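Local coordinates for protein DNA polymerase sliding clamp (Archaeoglobus fulgidus, PDB 1RWZ) that probably encircles DNA as a ring of three identical subunits, a sliding clamp that tethers the polymerase and other DNA-processing proteins during replication, at residues R162-G167 against S171-M176; V152-R155 against G160-I163; K140-A145 against D196-F201. All blocks are in the same frame, centred on the assembly; numbering follows the deposited sequence.

Contact 1 of 3, residues R162-G167 against S171-M176; sequences RIEAKG and SIVFHM
Strands 162-166 and 171-176 form an antiparallel beta hairpin at the outer end of the C-terminal half of the clamp subunit, where the sheet meets a neighbouring subunit. Two hydrogen-bonded pairs, Ile163 with Phe174 and Ala165 with Ile172, give four backbone bonds; the straightest runs from Phe174 N to Ile163 O (2.8 Å, N-H...O angle 172°). Between them, Glu164 faces Val173 as a non-hydrogen-bonded pair, and Glu164 CA sits 3.4 Å from Ile172 O in a CA-H...O contact.

The two faces differ in character. Ile163, Ala165, Ile172 and Phe174 turn to the buried face, which helix 135-146 covers. Small Ala165 leaves room on this face for its branched neighbour, its CB meeting Ile172 CG2 at 3.6 Å, while the CG1 branch of Ile172 leads off toward Ala144 of the helix. Ile163 CD1 comes obliquely to the Phe174 ring, 3.9 Å from CD2. This layering is characteristic of the DNA-clamp fold, in which helices line the central hole and sheets form the outside of the ring. Ser171 to Phe174 also pair, on their other edge, with a strand of a second subunit, so the sheet continues through the trimer interface.

On the opposite face Arg162 and His175 lie side by side. With CG anti to the carbonyl carbon (chi1 -56°) and the chain extended to NE, the arginine passes over the imidazole: CG is 3.4 Å from His175 CD2, and NE stands 3.7 Å above the ring plane, over its centre. Guanidinium and ring are inclined by 34°, and the polar ends of both suit this partly exposed face. His175 NE2 is hydrogen-bonded to Glu159 O, which helps to hold the ring's rotation.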
ATOM      1  N   ARG A 162      16.276   7.379  28.095  1.00 17.21           N
ATOM      2  CA  ARG A 162      14.836   7.576  27.990  1.00 18.34           C
ATOM      3  C   ARG A 162      14.478   8.637  26.962  1.00 17.75           C
ATOM      4  O   ARG A 162      15.238   9.577  26.735  1.00 17.03           O
ATOM      5  CB  ARG A 162      14.246   8.004  29.338  1.00 20.68           C
ATOM      6  CG  ARG A 162      14.531   7.073  30.497  1.00 25.89           C
ATOM      7  CD  ARG A 162      13.639   7.414  31.686  1.00 29.83           C
ATOM      8  NE  ARG A 162      14.004   6.666  32.888  1.00 34.34           N
ATOM      9  CZ  ARG A 162      14.994   7.007  33.708  1.00 35.80           C
ATOM     10  NH1 ARG A 162      15.719   8.091  33.460  1.00 36.76           N
ATOM     11  NH2 ARG A 162      15.264   6.262  34.773  1.00 37.07           N
ATOM     12  N   ILE A 163      13.321   8.456  26.336  1.00 17.05           N
ATOM     13  CA  ILE A 163      12.775   9.404  25.373  1.00 17.39           C
ATOM     14  C   ILE A 163      11.379   9.648  25.938  1.00 18.35           C
ATOM     15  O   ILE A 163      10.582   8.714  26.054  1.00 18.08           O
ATOM     16  CB  ILE A 163      12.662   8.810  23.954  1.00 16.95           C
ATOM     17  CG1 ILE A 163      14.061   8.569  23.372  1.00 16.73           C
ATOM     18  CG2 ILE A 163      11.892   9.776  23.046  1.00 17.44           C
ATOM     19  CD1 ILE A 163      14.050   7.924  21.996  1.00 17.07           C
ATOM     20  N   GLU A 164      11.089  10.892  26.309  1.00 18.98           N
ATOM     21  CA  GLU A 164       9.799  11.210  26.910  1.00 20.48           C
ATOM     22  C   GLU A 164       9.022  12.286  26.168  1.00 20.55           C
ATOM     23  O   GLU A 164       9.599  13.247  25.660  1.00 18.82           O
ATOM     24  CB  GLU A 164      10.006  11.664  28.358  1.00 23.18           C
ATOM     25  CG  GLU A 164      11.070  10.875  29.103  1.00 27.83           C
ATOM     26  CD  GLU A 164      11.299  11.373  30.519  1.00 30.28           C
ATOM     27  OE1 GLU A 164      11.324  12.608  30.727  1.00 31.90           O
ATOM     28  OE2 GLU A 164      11.471  10.529  31.423  1.00 32.49           O
ATOM     29  N   ALA A 165       7.705  12.117  26.119  1.00 20.93           N
ATOM     30  CA  ALA A 165       6.829  13.080  25.465  1.00 21.73           C
ATOM     31  C   ALA A 165       5.609  13.277  26.354  1.00 22.62           C
ATOM     32  O   ALA A 165       5.070  12.316  26.910  1.00 21.28           O
ATOM     33  CB  ALA A 165       6.409  12.571  24.089  1.00 21.88           C
ATOM     34  N   LYS A 166       5.179  14.525  26.500  1.00 23.47           N
ATOM     35  CA  LYS A 166       4.025  14.823  27.337  1.00 24.73           C
ATOM     36  C   LYS A 166       2.985  15.637  26.591  1.00 24.68           C
ATOM     37  O   LYS A 166       3.318  16.560  25.854  1.00 23.89           O
ATOM     38  CB  LYS A 166       4.462  15.586  28.589  1.00 26.94           C
ATOM     39  CG  LYS A 166       5.429  14.824  29.475  1.00 30.54           C
ATOM     40  CD  LYS A 166       5.786  15.629  30.716  1.00 33.38           C
ATOM     41  CE  LYS A 166       6.689  14.835  31.650  1.00 35.16           C
ATOM     42  NZ  LYS A 166       6.028  13.582  32.119  1.00 36.91           N
ATOM     43  N   GLY A 167       1.722  15.275  26.781  1.00 24.82           N
ATOM     44  CA  GLY A 167       0.634  15.986  26.139  1.00 26.06           C
ATOM     45  C   GLY A 167      -0.239  16.576  27.225  1.00 27.08           C
ATOM     46  O   GLY A 167       0.137  16.560  28.395  1.00 26.81           O
ATOM     47  N   SER A 171       0.890  10.903  28.246  1.00 23.46           N
ATOM     48  CA  SER A 171       2.338  10.985  28.141  1.00 23.00           C
ATOM     49  C   SER A 171       2.892   9.635  27.737  1.00 23.15           C
ATOM     50  O   SER A 171       2.215   8.609  27.836  1.00 21.71           O
ATOM     51  CB  SER A 171       2.946  11.398  29.478  1.00 22.61           C
ATOM     52  OG  SER A 171       2.687  10.422  30.474  1.00 23.67           O
ATOM     53  N   ILE A 172       4.138   9.636  27.288  1.00 23.09           N
ATOM     54  CA  ILE A 172       4.764   8.397  26.876  1.00 23.64           C
ATOM     55  C   ILE A 172       6.241   8.428  27.222  1.00 23.61           C
ATOM     56  O   ILE A 172       6.906   9.460  27.091  1.00 23.35           O
ATOM     57  CB  ILE A 172       4.562   8.171  25.364  1.00 24.69           C
ATOM     58  CG1 ILE A 172       4.930   6.738  24.996  1.00 25.82           C
ATOM     59  CG2 ILE A 172       5.406   9.154  24.561  1.00 25.87           C
ATOM     60  CD1 ILE A 172       4.366   6.310  23.654  1.00 27.00           C
ATOM     61  N   VAL A 173       6.745   7.297  27.703  1.00 22.43           N
ATOM     62  CA  VAL A 173       8.147   7.184  28.067  1.00 21.71           C
ATOM     63  C   VAL A 173       8.724   5.911  27.472  1.00 21.16           C
ATOM     64  O   VAL A 173       8.180   4.823  27.674  1.00 20.46           O
ATOM     65  CB  VAL A 173       8.342   7.120  29.598  1.00 22.32           C
ATOM     66  CG1 VAL A 173       9.814   6.872  29.928  1.00 22.93           C
ATOM     67  CG2 VAL A 173       7.862   8.413  30.245  1.00 23.75           C
ATOM     68  N   PHE A 174       9.802   6.069  26.715  1.00 19.95           N
ATOM     69  CA  PHE A 174      10.519   4.953  26.114  1.00 19.34           C
ATOM     70  C   PHE A 174      11.760   4.871  26.989  1.00 19.61           C
ATOM     71  O   PHE A 174      12.413   5.885  27.231  1.00 17.58           O
ATOM     72  CB  PHE A 174      10.921   5.277  24.674  1.00 19.84           C
ATOM     73  CG  PHE A 174      11.997   4.378  24.128  1.00 20.27           C
ATOM     74  CD1 PHE A 174      11.686   3.119  23.621  1.00 20.96           C
ATOM     75  CD2 PHE A 174      13.328   4.784  24.146  1.00 20.72           C
ATOM     76  CE1 PHE A 174      12.691   2.278  23.138  1.00 21.39           C
ATOM     77  CE2 PHE A 174      14.341   3.950  23.668  1.00 21.42           C
ATOM     78  CZ  PHE A 174      14.019   2.695  23.163  1.00 20.69           C
ATOM     79  N   HIS A 175      12.085   3.682  27.483  1.00 19.46           N
ATOM     80  CA  HIS A 175      13.246   3.553  28.344  1.00 19.87           C
ATOM     81  C   HIS A 175      13.967   2.232  28.154  1.00 19.90           C
ATOM     82  O   HIS A 175      13.344   1.169  28.101  1.00 19.75           O
ATOM     83  CB  HIS A 175      12.828   3.690  29.811  1.00 22.12           C
ATOM     84  CG  HIS A 175      13.940   3.454  30.785  1.00 24.57           C
ATOM     85  ND1 HIS A 175      13.742   2.846  32.005  1.00 26.91           N
ATOM     86  CD2 HIS A 175      15.260   3.752  30.724  1.00 25.39           C
ATOM     87  CE1 HIS A 175      14.890   2.779  32.653  1.00 26.80           C
ATOM     88  NE2 HIS A 175      15.827   3.321  31.897  1.00 25.88           N
ATOM     89  N   MET A 176      15.286   2.317  28.040  1.00 18.79           N
ATOM     90  CA  MET A 176      16.129   1.141  27.899  1.00 19.19           C
ATOM     91  C   MET A 176      17.298   1.267  28.858  1.00 19.04           C
ATOM     92  O   MET A 176      17.959   2.304  28.916  1.00 18.51           O
ATOM     93  CB  MET A 176      16.644   1.002  26.467  1.00 19.63           C
ATOM     94  CG  MET A 176      15.637   0.377  25.519  1.00 22.03           C
ATOM     95  SD  MET A 176      16.339   0.115  23.887  1.00 24.87           S
ATOM     96  CE  MET A 176      17.345  -1.287  24.172  1.00 25.04           C
TER

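Contact 2 of 3, residues V152-R155 against G160-I163; sequences VIFR and GFRI
The Phe154 ring receives the edge of Phe161 over one face, a T-shaped pair with centroids 5.8 Å apart and planes at 84°; Phe161 CZ is offset from the centre toward the rim. Ile163 comes to the Phe154 ring obliquely, its CG1 3.9 Å from CE2, and a further edge-to-face partner is Phe193. Phe161 reaches across because CG stands anti to its backbone N (chi1 177°), and it also brings CD1 to 3.4 Å from Arg155 O. Large rings and a branched aliphatic chain suit this buried face, which Leu198 and helix 135-146 help to cover.

On the other face the flat groups are charged. Arg162 NH1 sits over the centre of the Arg155 guanidinium, 3.2 Å above its plane, with the two planes 51° apart. These like charges are probably eased by Asp157, whose carboxylate makes long, weak ion pairs with both. Between the strands, Arg155 and Arg162 exchange two backbone bonds, Arg162 N to Arg155 O being 2.8 Å. A water donates to Gly160 O (2.9 Å) and more weakly to Arg155 O. The hairpin belongs to an outer sheet of the DNA-clamp fold, its apolar face turned to the helices and its arginines on the other face.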
ATOM      1  N   VAL A 152      10.107  16.117  22.206  1.00 18.09           N
ATOM      2  CA  VAL A 152      10.490  15.009  23.070  1.00 17.06           C
ATOM      3  C   VAL A 152      11.765  15.321  23.829  1.00 16.50           C
ATOM      4  O   VAL A 152      12.624  16.066  23.353  1.00 16.40           O
ATOM      5  CB  VAL A 152      10.735  13.707  22.274  1.00 17.42           C
ATOM      6  CG1 VAL A 152       9.436  13.183  21.718  1.00 19.59           C
ATOM      7  CG2 VAL A 152      11.737  13.961  21.160  1.00 16.47           C
ATOM      8  N   ILE A 153      11.879  14.751  25.020  1.00 15.35           N
ATOM      9  CA  ILE A 153      13.067  14.930  25.832  1.00 15.85           C
ATOM     10  C   ILE A 153      13.914  13.666  25.721  1.00 16.03           C
ATOM     11  O   ILE A 153      13.384  12.558  25.816  1.00 16.51           O
ATOM     12  CB  ILE A 153      12.715  15.119  27.322  1.00 17.30           C
ATOM     13  CG1 ILE A 153      12.036  16.474  27.532  1.00 18.99           C
ATOM     14  CG2 ILE A 153      13.975  15.020  28.173  1.00 18.06           C
ATOM     15  CD1 ILE A 153      11.509  16.683  28.940  1.00 21.52           C
ATOM     16  N   PHE A 154      15.210  13.839  25.479  1.00 14.73           N
ATOM     17  CA  PHE A 154      16.145  12.717  25.440  1.00 15.41           C
ATOM     18  C   PHE A 154      16.864  12.843  26.772  1.00 16.06           C
ATOM     19  O   PHE A 154      17.376  13.914  27.109  1.00 15.92           O
ATOM     20  CB  PHE A 154      17.173  12.853  24.313  1.00 13.81           C
ATOM     21  CG  PHE A 154      16.664  12.444  22.959  1.00 13.74           C
ATOM     22  CD1 PHE A 154      17.556  12.256  21.907  1.00 14.71           C
ATOM     23  CD2 PHE A 154      15.306  12.268  22.722  1.00 13.75           C
ATOM     24  CE1 PHE A 154      17.102  11.900  20.638  1.00 14.46           C
ATOM     25  CE2 PHE A 154      14.843  11.909  21.455  1.00 12.71           C
ATOM     26  CZ  PHE A 154      15.740  11.726  20.414  1.00 14.18           C
ATOM     27  N   ARG A 155      16.909  11.757  27.529  1.00 16.86           N
ATOM     28  CA  ARG A 155      17.541  11.788  28.836  1.00 18.34           C
ATOM     29  C   ARG A 155      18.428  10.571  29.043  1.00 17.93           C
ATOM     30  O   ARG A 155      18.038   9.447  28.737  1.00 17.28           O
ATOM     31  CB  ARG A 155      16.448  11.845  29.904  1.00 21.03           C
ATOM     32  CG  ARG A 155      16.911  11.748  31.337  1.00 25.88           C
ATOM     33  CD  ARG A 155      15.691  11.736  32.250  1.00 30.01           C
ATOM     34  NE  ARG A 155      16.018  11.361  33.622  1.00 34.57           N
ATOM     35  CZ  ARG A 155      15.111  11.174  34.576  1.00 35.72           C
ATOM     36  NH1 ARG A 155      13.821  11.326  34.304  1.00 37.30           N
ATOM     37  NH2 ARG A 155      15.491  10.833  35.800  1.00 37.64           N
ATOM     38  N   GLY A 160      20.198   4.410  32.418  1.00 24.56           N
ATOM     39  CA  GLY A 160      19.776   4.131  31.058  1.00 21.49           C
ATOM     40  C   GLY A 160      19.420   5.330  30.199  1.00 20.04           C
ATOM     41  O   GLY A 160      19.754   6.470  30.524  1.00 19.41           O
ATOM     42  N   PHE A 161      18.726   5.055  29.099  1.00 18.44           N
ATOM     43  CA  PHE A 161      18.321   6.076  28.140  1.00 17.23           C
ATOM     44  C   PHE A 161      16.805   6.161  28.019  1.00 17.61           C
ATOM     45  O   PHE A 161      16.126   5.145  27.853  1.00 16.94           O
ATOM     46  CB  PHE A 161      18.934   5.751  26.776  1.00 16.19           C
ATOM     47  CG  PHE A 161      18.534   6.696  25.683  1.00 15.50           C
ATOM     48  CD1 PHE A 161      18.809   8.059  25.782  1.00 15.72           C
ATOM     49  CD2 PHE A 161      17.899   6.220  24.542  1.00 15.37           C
ATOM     50  CE1 PHE A 161      18.456   8.929  24.757  1.00 15.59           C
ATOM     51  CE2 PHE A 161      17.543   7.081  23.512  1.00 16.15           C
ATOM     52  CZ  PHE A 161      17.822   8.442  23.619  1.00 16.05           C
ATOM     53  N   ARG A 162      16.276   7.379  28.095  1.00 17.21           N
ATOM     54  CA  ARG A 162      14.836   7.576  27.990  1.00 18.34           C
ATOM     55  C   ARG A 162      14.478   8.637  26.962  1.00 17.75           C
ATOM     56  O   ARG A 162      15.238   9.577  26.735  1.00 17.03           O
ATOM     57  CB  ARG A 162      14.246   8.004  29.338  1.00 20.68           C
ATOM     58  CG  ARG A 162      14.531   7.073  30.497  1.00 25.89           C
ATOM     59  CD  ARG A 162      13.639   7.414  31.686  1.00 29.83           C
ATOM     60  NE  ARG A 162      14.004   6.666  32.888  1.00 34.34           N
ATOM     61  CZ  ARG A 162      14.994   7.007  33.708  1.00 35.80           C
ATOM     62  NH1 ARG A 162      15.719   8.091  33.460  1.00 36.76           N
ATOM     63  NH2 ARG A 162      15.264   6.262  34.773  1.00 37.07           N
ATOM     64  N   ILE A 163      13.321   8.456  26.336  1.00 17.05           N
ATOM     65  CA  ILE A 163      12.775   9.404  25.373  1.00 17.39           C
ATOM     66  C   ILE A 163      11.379   9.648  25.938  1.00 18.35           C
ATOM     67  O   ILE A 163      10.582   8.714  26.054  1.00 18.08           O
ATOM     68  CB  ILE A 163      12.662   8.810  23.954  1.00 16.95           C
ATOM     69  CG1 ILE A 163      14.061   8.569  23.372  1.00 16.73           C
ATOM     70  CG2 ILE A 163      11.892   9.776  23.046  1.00 17.44           C
ATOM     71  CD1 ILE A 163      14.050   7.924  21.996  1.00 17.07           C
TER
HETATM   72  O   HOH W   1      17.513   7.922  31.675  1.00 32.30           O

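Contact 3 of 3, residues K140-A145 against D196-F201; sequences KAIAAA and DYLKEF
Between residues 140-145 and 196-201, Ile142 makes the contact, meeting Leu198 and Lys199. The two helices belong to the C-terminal half of the DNA-clamp fold, in which helices pack inside the sheets and line the central hole of the ring. Ahead of Ile142, Ala141 turns to the sheet and packs on Phe174. Ile142 itself points at the second helix and crosses Leu198 at about a right angle, and CD1 of Ile142 meets CD1 of Leu198 at 3.9 Å. Two branched aliphatic chains suit a small apolar patch burying 150 Å², with no hydrogen bond between the two segments.

Farther along, Ala144 packs on Ile172 and Ala145 on Val152, small residues that let the helix lie close to the sheet. Leu198 is likewise held from the strand side by Val152 and Phe154. At the exposed margin Lys199 runs fully extended, and its amine forms a salt bridge with Asp146, just beyond the first segment, adding an ionic tie between the helices. Because CG1 of Ile142 is anti to the carbonyl carbon (chi1 -61°), CG2 falls anti to the backbone N and is turned onto the second helix's main chain, 3.8 Å from Lys199 N.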
ATOM      1  N   LYS A 140      10.639   3.425  16.241  1.00 20.50           N
ATOM      2  CA  LYS A 140       9.359   3.112  16.867  1.00 21.30           C
ATOM      3  C   LYS A 140       9.096   4.035  18.052  1.00 20.77           C
ATOM      4  O   LYS A 140       7.959   4.450  18.288  1.00 20.78           O
ATOM      5  CB  LYS A 140       9.339   1.654  17.337  1.00 22.80           C
ATOM      6  CG  LYS A 140       9.281   0.635  16.213  1.00 25.36           C
ATOM      7  CD  LYS A 140       9.480  -0.774  16.764  1.00 27.81           C
ATOM      8  CE  LYS A 140       9.415  -1.826  15.670  1.00 29.99           C
ATOM      9  NZ  LYS A 140       8.054  -1.909  15.068  1.00 32.53           N
ATOM     10  N   ALA A 141      10.148   4.354  18.801  1.00 18.98           N
ATOM     11  CA  ALA A 141      10.011   5.234  19.953  1.00 19.37           C
ATOM     12  C   ALA A 141       9.552   6.614  19.490  1.00 18.77           C
ATOM     13  O   ALA A 141       8.648   7.210  20.079  1.00 18.75           O
ATOM     14  CB  ALA A 141      11.342   5.346  20.695  1.00 19.51           C
ATOM     15  N   ILE A 142      10.181   7.115  18.431  1.00 18.93           N
ATOM     16  CA  ILE A 142       9.834   8.423  17.884  1.00 18.98           C
ATOM     17  C   ILE A 142       8.405   8.405  17.340  1.00 20.08           C
ATOM     18  O   ILE A 142       7.663   9.377  17.486  1.00 19.95           O
ATOM     19  CB  ILE A 142      10.818   8.835  16.758  1.00 18.47           C
ATOM     20  CG1 ILE A 142      12.241   8.933  17.322  1.00 18.17           C
ATOM     21  CG2 ILE A 142      10.404  10.164  16.139  1.00 18.94           C
ATOM     22  CD1 ILE A 142      12.384   9.890  18.512  1.00 18.49           C
ATOM     23  N   ALA A 143       8.015   7.297  16.718  1.00 20.53           N
ATOM     24  CA  ALA A 143       6.668   7.180  16.172  1.00 21.69           C
ATOM     25  C   ALA A 143       5.632   7.231  17.290  1.00 22.10           C
ATOM     26  O   ALA A 143       4.567   7.828  17.130  1.00 23.38           O
ATOM     27  CB  ALA A 143       6.527   5.875  15.380  1.00 21.55           C
ATOM     28  N   ALA A 144       5.946   6.606  18.421  1.00 22.69           N
ATOM     29  CA  ALA A 144       5.037   6.599  19.564  1.00 22.98           C
ATOM     30  C   ALA A 144       4.941   8.006  20.156  1.00 23.45           C
ATOM     31  O   ALA A 144       3.850   8.495  20.453  1.00 23.28           O
ATOM     32  CB  ALA A 144       5.532   5.618  20.620  1.00 23.58           C
ATOM     33  N   ALA A 145       6.092   8.649  20.323  1.00 22.10           N
ATOM     34  CA  ALA A 145       6.143   9.999  20.873  1.00 22.76           C
ATOM     35  C   ALA A 145       5.386  10.984  19.986  1.00 22.51           C
ATOM     36  O   ALA A 145       4.727  11.900  20.481  1.00 22.76           O
ATOM     37  CB  ALA A 145       7.589  10.442  21.022  1.00 22.04           C
ATOM     38  N   ASP A 196       9.166  16.357  14.709  1.00 19.85           N
ATOM     39  CA  ASP A 196       9.051  16.435  13.252  1.00 21.18           C
ATOM     40  C   ASP A 196      10.355  16.073  12.549  1.00 20.10           C
ATOM     41  O   ASP A 196      10.363  15.272  11.607  1.00 19.02           O
ATOM     42  CB  ASP A 196       8.620  17.838  12.809  1.00 25.08           C
ATOM     43  CG  ASP A 196       7.204  18.183  13.232  1.00 29.34           C
ATOM     44  OD1 ASP A 196       6.295  17.356  13.013  1.00 31.38           O
ATOM     45  OD2 ASP A 196       6.997  19.294  13.772  1.00 32.80           O
ATOM     46  N   TYR A 197      11.455  16.669  12.994  1.00 17.87           N
ATOM     47  CA  TYR A 197      12.748  16.378  12.392  1.00 17.94           C
ATOM     48  C   TYR A 197      13.215  14.954  12.677  1.00 17.39           C
ATOM     49  O   TYR A 197      13.721  14.275  11.784  1.00 17.73           O
ATOM     50  CB  TYR A 197      13.814  17.359  12.877  1.00 17.71           C
ATOM     51  CG  TYR A 197      13.834  18.664  12.112  1.00 19.30           C
ATOM     52  CD1 TYR A 197      12.996  19.722  12.469  1.00 20.15           C
ATOM     53  CD2 TYR A 197      14.694  18.838  11.031  1.00 19.72           C
ATOM     54  CE1 TYR A 197      13.020  20.927  11.764  1.00 20.74           C
ATOM     55  CE2 TYR A 197      14.724  20.035  10.317  1.00 20.64           C
ATOM     56  CZ  TYR A 197      13.885  21.075  10.693  1.00 20.48           C
ATOM     57  OH  TYR A 197      13.927  22.262   9.992  1.00 20.80           O
ATOM     58  N   LEU A 198      13.048  14.508  13.918  1.00 17.22           N
ATOM     59  CA  LEU A 198      13.468  13.164  14.302  1.00 17.23           C
ATOM     60  C   LEU A 198      12.734  12.114  13.476  1.00 17.93           C
ATOM     61  O   LEU A 198      13.324  11.118  13.054  1.00 17.70           O
ATOM     62  CB  LEU A 198      13.207  12.930  15.792  1.00 16.44           C
ATOM     63  CG  LEU A 198      14.062  13.775  16.746  1.00 15.28           C
ATOM     64  CD1 LEU A 198      13.572  13.610  18.175  1.00 15.84           C
ATOM     65  CD2 LEU A 198      15.522  13.351  16.624  1.00 15.28           C
ATOM     66  N   LYS A 199      11.449  12.346  13.242  1.00 18.02           N
ATOM     67  CA  LYS A 199      10.647  11.414  12.461  1.00 19.66           C
ATOM     68  C   LYS A 199      11.167  11.359  11.026  1.00 19.33           C
ATOM     69  O   LYS A 199      11.273  10.279  10.439  1.00 19.44           O
ATOM     70  CB  LYS A 199       9.177  11.845  12.484  1.00 21.39           C
ATOM     71  CG  LYS A 199       8.213  10.835  11.891  1.00 24.51           C
ATOM     72  CD  LYS A 199       6.782  11.311  12.077  1.00 26.75           C
ATOM     73  CE  LYS A 199       5.777  10.324  11.512  1.00 28.89           C
ATOM     74  NZ  LYS A 199       4.390  10.860  11.624  1.00 30.07           N
ATOM     75  N   GLU A 200      11.508  12.519  10.466  1.00 18.65           N
ATOM     76  CA  GLU A 200      12.024  12.592   9.102  1.00 18.60           C
ATOM     77  C   GLU A 200      13.358  11.851   8.988  1.00 18.21           C
ATOM     78  O   GLU A 200      13.592  11.120   8.022  1.00 17.56           O
ATOM     79  CB  GLU A 200      12.199  14.057   8.683  1.00 20.42           C
ATOM     80  CG  GLU A 200      12.510  14.277   7.206  1.00 22.18           C
ATOM     81  CD  GLU A 200      11.412  13.770   6.284  1.00 24.17           C
ATOM     82  OE1 GLU A 200      10.222  13.873   6.647  1.00 25.57           O
ATOM     83  OE2 GLU A 200      11.738  13.276   5.183  1.00 25.86           O
ATOM     84  N   PHE A 201      14.228  12.038   9.978  1.00 16.77           N
ATOM     85  CA  PHE A 201      15.534  11.374   9.995  1.00 16.27           C
ATOM     86  C   PHE A 201      15.381   9.854   9.882  1.00 16.94           C
ATOM     87  O   PHE A 201      16.083   9.206   9.110  1.00 16.10           O
ATOM     88  CB  PHE A 201      16.269  11.650  11.311  1.00 15.93           C
ATOM     89  CG  PHE A 201      16.635  13.093  11.539  1.00 15.65           C
ATOM     90  CD1 PHE A 201      16.973  13.527  12.821  1.00 15.80           C
ATOM     91  CD2 PHE A 201      16.672  14.005  10.491  1.00 15.60           C
ATOM     92  CE1 PHE A 201      17.346  14.851  13.059  1.00 16.04           C
ATOM     93  CE2 PHE A 201      17.044  15.338  10.721  1.00 15.46           C
ATOM     94  CZ  PHE A 201      17.381  15.756  12.005  1.00 14.83           C
TER

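Contacts 1 and 2 are successive hairpins of one antiparallel sheet: their centres are 7 Å apart, and they share Arg162 and Ile163 on the middle strand, 160-166. Further backbone pairing binds them, with Glu164 O 2.8 Å from Ile153 N. Contact 3 is the helical layer beneath, about 12 Å from the centre of contact 1 and 13 Å from that of contact 2. Helix 135-146 serves both hairpins: Ala144 CB lies 3.3 Å from Ile172 CD1, and Ala145 CB 3.4 Å from Val152 CG1. Leu198 CD1 meets Phe154 CZ at 3.6 Å, bringing helix 195-201 into the same core. Of the two hairpin contacts only contact 1 is touched by a neighbouring subunit, which pairs with residues 171-174.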